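Local coordinates for inosine-uridine preferring nucleoside hydrolase (Gardnerella vaginalis 315-A, PDB 6BA1), which belongs to the inosine-uridine preferring nucleoside hydrolase family and holds a calcium ion in an alpha/beta fold built round a mostly parallel sheet, at residues Ile35-Tyr39 with Gly131-Asn135; Ala85-Gly89 with Phe229-Tyr234. All coordinates share one frame; numbering follows the deposited sequence.

Contact 1 (Ile35-Tyr39 with Gly131-Asn135)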
loop_
_atom_site.group_PDB
_atom_site.type_symbol
_atom_site.label_atom_id
_atom_site.label_comp_id
_atom_site.label_asym_id
_atom_site.label_seq_id
_atom_site.Cartn_x
_atom_site.Cartn_y
_atom_site.Cartn_z
ATOM N N ILE A 35 -11.170 -18.334 -23.679
ATOM C CA ILE A 35 -11.025 -18.491 -22.246
ATOM C C ILE A 35 -9.851 -19.420 -22.027
ATOM O O ILE A 35 -9.943 -20.609 -22.269
ATOM C CB ILE A 35 -12.306 -19.065 -21.603
ATOM C CG1 ILE A 35 -13.424 -18.025 -21.674
ATOM C CG2 ILE A 35 -12.059 -19.490 -20.161
ATOM C CD1 ILE A 35 -14.786 -18.531 -21.281
ATOM N N THR A 36 -8.731 -18.858 -21.594
ATOM C CA THR A 36 -7.603 -19.652 -21.129
ATOM C C THR A 36 -7.935 -20.258 -19.755
ATOM O O THR A 36 -8.420 -19.555 -18.876
ATOM C CB THR A 36 -6.345 -18.784 -21.035
ATOM O OG1 THR A 36 -5.918 -18.428 -22.362
ATOM C CG2 THR A 36 -5.243 -19.536 -20.315
ATOM N N GLY A 37 -7.659 -21.548 -19.569
ATOM C CA GLY A 37 -7.991 -22.255 -18.322
ATOM C C GLY A 37 -6.795 -22.373 -17.395
ATOM O O GLY A 37 -5.692 -22.664 -17.849
ATOM N N THR A 38 -7.006 -22.134 -16.103
ATOM C CA THR A 38 -5.965 -22.335 -15.094
ATOM C C THR A 38 -6.601 -22.965 -13.846
ATOM O O THR A 38 -7.744 -23.429 -13.911
ATOM C CB THR A 38 -5.180 -21.015 -14.813
ATOM O OG1 THR A 38 -3.934 -21.294 -14.148
ATOM C CG2 THR A 38 -6.003 -20.030 -13.983
ATOM N N TYR A 39 -5.873 -22.970 -12.728
ATOM C CA TYR A 39 -6.179 -23.807 -11.559
ATOM C C TYR A 39 -6.347 -22.939 -10.314
ATOM O O TYR A 39 -5.970 -21.767 -10.318
ATOM C CB TYR A 39 -5.039 -24.808 -11.336
ATOM C CG TYR A 39 -3.718 -24.129 -11.010
ATOM C CD1 TYR A 39 -3.311 -23.948 -9.688
ATOM C CD2 TYR A 39 -2.900 -23.632 -12.026
ATOM C CE1 TYR A 39 -2.121 -23.315 -9.393
ATOM C CE2 TYR A 39 -1.704 -22.992 -11.738
ATOM C CZ TYR A 39 -1.320 -22.836 -10.420
ATOM O OH TYR A 39 -0.150 -22.195 -10.113
ATOM N N GLY A 131 -7.365 -15.806 -12.401
ATOM C CA GLY A 131 -6.810 -16.924 -11.669
ATOM C C GLY A 131 -5.342 -16.600 -11.455
ATOM O O GLY A 131 -4.916 -15.472 -11.688
ATOM N N PRO A 132 -4.561 -17.589 -11.003
ATOM C CA PRO A 132 -3.117 -17.474 -10.951
ATOM C C PRO A 132 -2.482 -16.969 -12.239
ATOM O O PRO A 132 -2.996 -17.199 -13.346
ATOM C CB PRO A 132 -2.677 -18.901 -10.672
ATOM C CG PRO A 132 -3.772 -19.434 -9.807
ATOM C CD PRO A 132 -5.043 -18.778 -10.276
ATOM N N MET A 133 -1.357 -16.284 -12.085
ATOM C CA MET A 133 -0.645 -15.665 -13.194
ATOM C C MET A 133 0.237 -16.665 -13.945
ATOM O O MET A 133 0.789 -16.325 -15.003
ATOM C CB MET A 133 0.204 -14.490 -12.694
ATOM C CG MET A 133 -0.498 -13.544 -11.719
ATOM S SD MET A 133 -2.256 -13.233 -12.049
ATOM C CE MET A 133 -2.122 -12.331 -13.562
ATOM N N THR A 134 0.370 -17.880 -13.390
ATOM C CA THR A 134 1.139 -19.001 -13.965
ATOM C C THR A 134 1.218 -19.045 -15.485
ATOM O O THR A 134 2.301 -19.252 -16.047
ATOM C CB THR A 134 0.557 -20.355 -13.489
ATOM O OG1 THR A 134 0.281 -20.299 -12.080
ATOM C CG2 THR A 134 1.528 -21.505 -13.773
ATOM N N ASN A 135 0.073 -18.856 -16.136
ATOM C CA ASN A 135 -0.006 -18.926 -17.597
ATOM C C ASN A 135 0.755 -17.794 -18.282
ATOM O O ASN A 135 1.676 -18.060 -19.060
ATOM C CB ASN A 135 -1.466 -18.982 -18.069
ATOM C CG ASN A 135 -2.154 -20.298 -17.723
ATOM O OD1 ASN A 135 -1.516 -21.332 -17.520
ATOM N ND2 ASN A 135 -3.470 -20.260 -17.672
#

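Contact 2 (Ala85-Gly89 with Phe229-Tyr234)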
loop_
_atom_site.group_PDB
_atom_site.type_symbol
_atom_site.label_atom_id
_atom_site.label_comp_id
_atom_site.label_asym_id
_atom_site.label_seq_id
_atom_site.Cartn_x
_atom_site.Cartn_y
_atom_site.Cartn_z
ATOM N N ALA A 85 -12.996 -25.520 -2.050
ATOM C CA ALA A 85 -14.056 -26.503 -2.310
ATOM C C ALA A 85 -15.356 -26.190 -1.553
ATOM O O ALA A 85 -16.436 -26.523 -2.027
ATOM C CB ALA A 85 -13.572 -27.906 -1.969
ATOM N N PHE A 86 -15.248 -25.579 -0.374
ATOM C CA PHE A 86 -16.427 -25.131 0.390
ATOM C C PHE A 86 -17.112 -23.922 -0.265
ATOM O O PHE A 86 -18.345 -23.860 -0.322
ATOM C CB PHE A 86 -16.043 -24.798 1.840
ATOM C CG PHE A 86 -17.218 -24.427 2.709
ATOM C CD1 PHE A 86 -17.980 -25.413 3.348
ATOM C CD2 PHE A 86 -17.566 -23.089 2.895
ATOM C CE1 PHE A 86 -19.067 -25.068 4.135
ATOM C CE2 PHE A 86 -18.649 -22.744 3.690
ATOM C CZ PHE A 86 -19.404 -23.732 4.310
ATOM N N ILE A 87 -16.305 -22.972 -0.738
ATOM C CA ILE A 87 -16.806 -21.727 -1.335
ATOM C C ILE A 87 -17.411 -21.973 -2.720
ATOM O O ILE A 87 -18.604 -21.729 -2.933
ATOM C CB ILE A 87 -15.699 -20.640 -1.407
ATOM C CG1 ILE A 87 -15.265 -20.233 0.014
ATOM C CG2 ILE A 87 -16.178 -19.417 -2.194
ATOM C CD1 ILE A 87 -14.060 -19.313 0.076
ATOM N N HIS A 88 -16.580 -22.456 -3.643
ATOM C CA HIS A 88 -16.985 -22.654 -5.041
ATOM C C HIS A 88 -17.605 -24.037 -5.321
ATOM O O HIS A 88 -18.089 -24.274 -6.428
ATOM C CB HIS A 88 -15.798 -22.408 -5.983
ATOM C CG HIS A 88 -15.108 -21.097 -5.763
ATOM N ND1 HIS A 88 -13.847 -20.996 -5.217
ATOM C CD2 HIS A 88 -15.518 -19.824 -5.987
ATOM C CE1 HIS A 88 -13.510 -19.721 -5.122
ATOM N NE2 HIS A 88 -14.503 -18.989 -5.595
ATOM N N GLY A 89 -17.598 -24.935 -4.333
ATOM C CA GLY A 89 -18.164 -26.282 -4.489
ATOM C C GLY A 89 -17.183 -27.274 -5.085
ATOM O O GLY A 89 -16.030 -26.936 -5.369
ATOM N N PHE A 229 -25.191 -20.466 -3.762
ATOM C CA PHE A 229 -24.237 -21.367 -3.081
ATOM C C PHE A 229 -23.034 -20.571 -2.573
ATOM O O PHE A 229 -22.556 -20.787 -1.458
ATOM C CB PHE A 229 -23.764 -22.491 -4.014
ATOM C CG PHE A 229 -22.904 -23.526 -3.332
ATOM C CD1 PHE A 229 -21.525 -23.316 -3.164
ATOM C CD2 PHE A 229 -23.454 -24.710 -2.847
ATOM C CE1 PHE A 229 -20.732 -24.261 -2.542
ATOM C CE2 PHE A 229 -22.661 -25.664 -2.225
ATOM C CZ PHE A 229 -21.300 -25.439 -2.068
ATOM N N TYR A 230 -22.552 -19.670 -3.421
ATOM C CA TYR A 230 -21.424 -18.780 -3.134
ATOM C C TYR A 230 -21.721 -17.820 -1.972
ATOM O O TYR A 230 -20.836 -17.544 -1.159
ATOM C CB TYR A 230 -21.080 -18.011 -4.413
ATOM C CG TYR A 230 -19.809 -17.185 -4.429
ATOM C CD1 TYR A 230 -18.559 -17.757 -4.193
ATOM C CD2 TYR A 230 -19.853 -15.834 -4.776
ATOM C CE1 TYR A 230 -17.397 -16.995 -4.257
ATOM C CE2 TYR A 230 -18.699 -15.063 -4.856
ATOM C CZ TYR A 230 -17.478 -15.641 -4.590
ATOM O OH TYR A 230 -16.345 -14.858 -4.647
ATOM N N ILE A 231 -22.961 -17.326 -1.888
ATOM C CA ILE A 231 -23.376 -16.451 -0.776
ATOM C C ILE A 231 -23.520 -17.231 0.539
ATOM O O ILE A 231 -23.071 -16.760 1.586
ATOM C CB ILE A 231 -24.670 -15.656 -1.106
ATOM C CG1 ILE A 231 -24.394 -14.644 -2.244
ATOM C CG2 ILE A 231 -25.172 -14.884 0.113
ATOM C CD1 ILE A 231 -25.638 -14.241 -3.009
ATOM N N LYS A 232 -24.144 -18.407 0.492
ATOM C CA LYS A 232 -24.312 -19.279 1.685
ATOM C C LYS A 232 -22.986 -19.794 2.247
ATOM O O LYS A 232 -22.884 -20.076 3.444
ATOM C CB LYS A 232 -25.262 -20.455 1.415
ATOM C CG LYS A 232 -26.728 -20.050 1.423
ATOM C CD LYS A 232 -27.649 -21.236 1.332
ATOM C CE LYS A 232 -29.083 -20.792 1.052
ATOM N NZ LYS A 232 -30.048 -21.899 1.274
ATOM N N ALA A 233 -21.989 -19.933 1.380
ATOM C CA ALA A 233 -20.615 -20.177 1.810
ATOM C C ALA A 233 -20.045 -18.933 2.499
ATOM O O ALA A 233 -19.450 -19.043 3.573
ATOM C CB ALA A 233 -19.750 -20.578 0.630
ATOM N N TYR A 234 -20.236 -17.761 1.882
ATOM C CA TYR A 234 -19.829 -16.480 2.484
ATOM C C TYR A 234 -20.556 -16.176 3.809
ATOM O O TYR A 234 -19.984 -15.529 4.683
ATOM C CB TYR A 234 -20.002 -15.301 1.509
ATOM C CG TYR A 234 -18.742 -14.915 0.746
ATOM C CD1 TYR A 234 -18.176 -13.650 0.891
ATOM C CD2 TYR A 234 -18.122 -15.810 -0.135
ATOM C CE1 TYR A 234 -17.040 -13.277 0.164
ATOM C CE2 TYR A 234 -17.008 -15.450 -0.873
ATOM C CZ TYR A 234 -16.449 -14.206 -0.711
ATOM O OH TYR A 234 -15.340 -13.768 -1.416
#

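Contact 1 (Ile35-Tyr39 with Gly131-Asn135)
The side-chain amide of Asn135 reaches the end of strand 31-37 and gives a hydrogen bond from ND2 to Gly37 O, 3.3 Å long with an N-H...O angle of 153°. The carbonyl oxygen lies close to the amide plane, but seen from the carbonyl the donor stands well above the C=O plane. A second bond runs from ND2 to Asp10 OD1, and OD1 of the same amide accepts from Leu69 N, so three bonds fix the rotation of this buried group. Thr36 meets it from the opposite direction with its methyl, CG2, while Thr38 crosses it at a slant, CB lying 3.4 Å from Asn135 ND2. The methyl of Thr38, CG2, packs 4.0 Å from both Gly131 CA and the ring atom Pro132 CD.

Tyr39 makes the second polar link. With CG set between the backbone N and the carbonyl carbon (chi1 63°), its ring swings across to Thr134, which it meets at roughly a right angle. Tyr39 OH donates to Thr134 OG1 over 2.8 Å; OG1 sits at the ring edge, near its plane, and is also bonded to Asp177 OD2. Pro132 covers part of one ring face, its CG 4.2 Å above the plane of Tyr39 and displaced toward the rim, and Phe78 brings another ring against the tyrosine.

Strands 31-37 and 125-129 flank strand 6-11, so this contact ties together the loops at their C-terminal ends. Gly131 directly follows the calcium ligand Thr130, and Thr38 touches the ligand Asp12: the arrangement borders the metal site, next to its ligands, at the C-terminal edge of the parallel sheet, as in nucleoside hydrolases generally.

Contact 2 (Ala85-Gly89 with Phe229-Tyr234)
The Phe229 ring presents its edge to the last turn of helix 82-88, with Ile87 O in the plane of the ring and 3.3 Å from CE1. Phe86 O also approaches CE1 of Phe229, but obliquely, and Gly89 N follows beside it. The ring reaches this helix end because CG of Phe229 is anti to the backbone N (chi1 -174°). Phe86 approaches the partner helix on the outer side: Ala233 O lies in the plane of its ring at the edge, and CE2 of Phe86 is 3.9 Å from Ala233 CB.

Ile87 packs beside these rings. Its CG2 methyl sits over the centre of the neighbouring His88 ring, 3.8 Å above the plane, and also lies at the edge of the Tyr230 ring, 3.4 Å from CE1, with the edge of Tyr234 farther off. His88 and Tyr230 run side by side, pointing the same way; their planes are 21° from parallel but slid so far apart that the rings barely overlap. Ala233 lets the backbones close in, its CB 3.7 Å from Ile87 CA.

Gly89 leaves the helix with positive phi, where a CB would press on the carbonyl O of His88, so the position calls for glycine. Beyond the pair, Tyr234 OH hydrogen-bonds to His247 NE2, Tyr230 OH makes a weak hydrogen bond to Asp16 OD2, and His88 and Tyr230 both rest on Val15 of helix 15-25.

Helices 82-88 and 218-237 thus meet without a conventional hydrogen bond between these segments. Apolar contact does most of the work, and the carbonyls at the C-terminal end of helix 82-88 probably gain a little from the slightly positive C-H edge of Phe229.

How the contacts relate
Contact 1 is wholly buried, about 9 Å from the centre of the chain to its own centre, whereas contact 2 lies about 17 Å out and runs from buried His88 to exposed Phe86. They share no helix or strand and do not touch, their nearest atoms being about 9 Å apart, yet their segments alternate along the sequence. Contact 1 links a strand end to a loop and the helix after it, using an amide and a threonine hydroxyl with further bonds to aspartates, plus a tyrosine hydroxyl; contact 2 joins two helices by aromatic edges and methyls. Both come near the calcium ion, through Gly131 in one and, about 6 Å from the ion, the His88 side chain in the other.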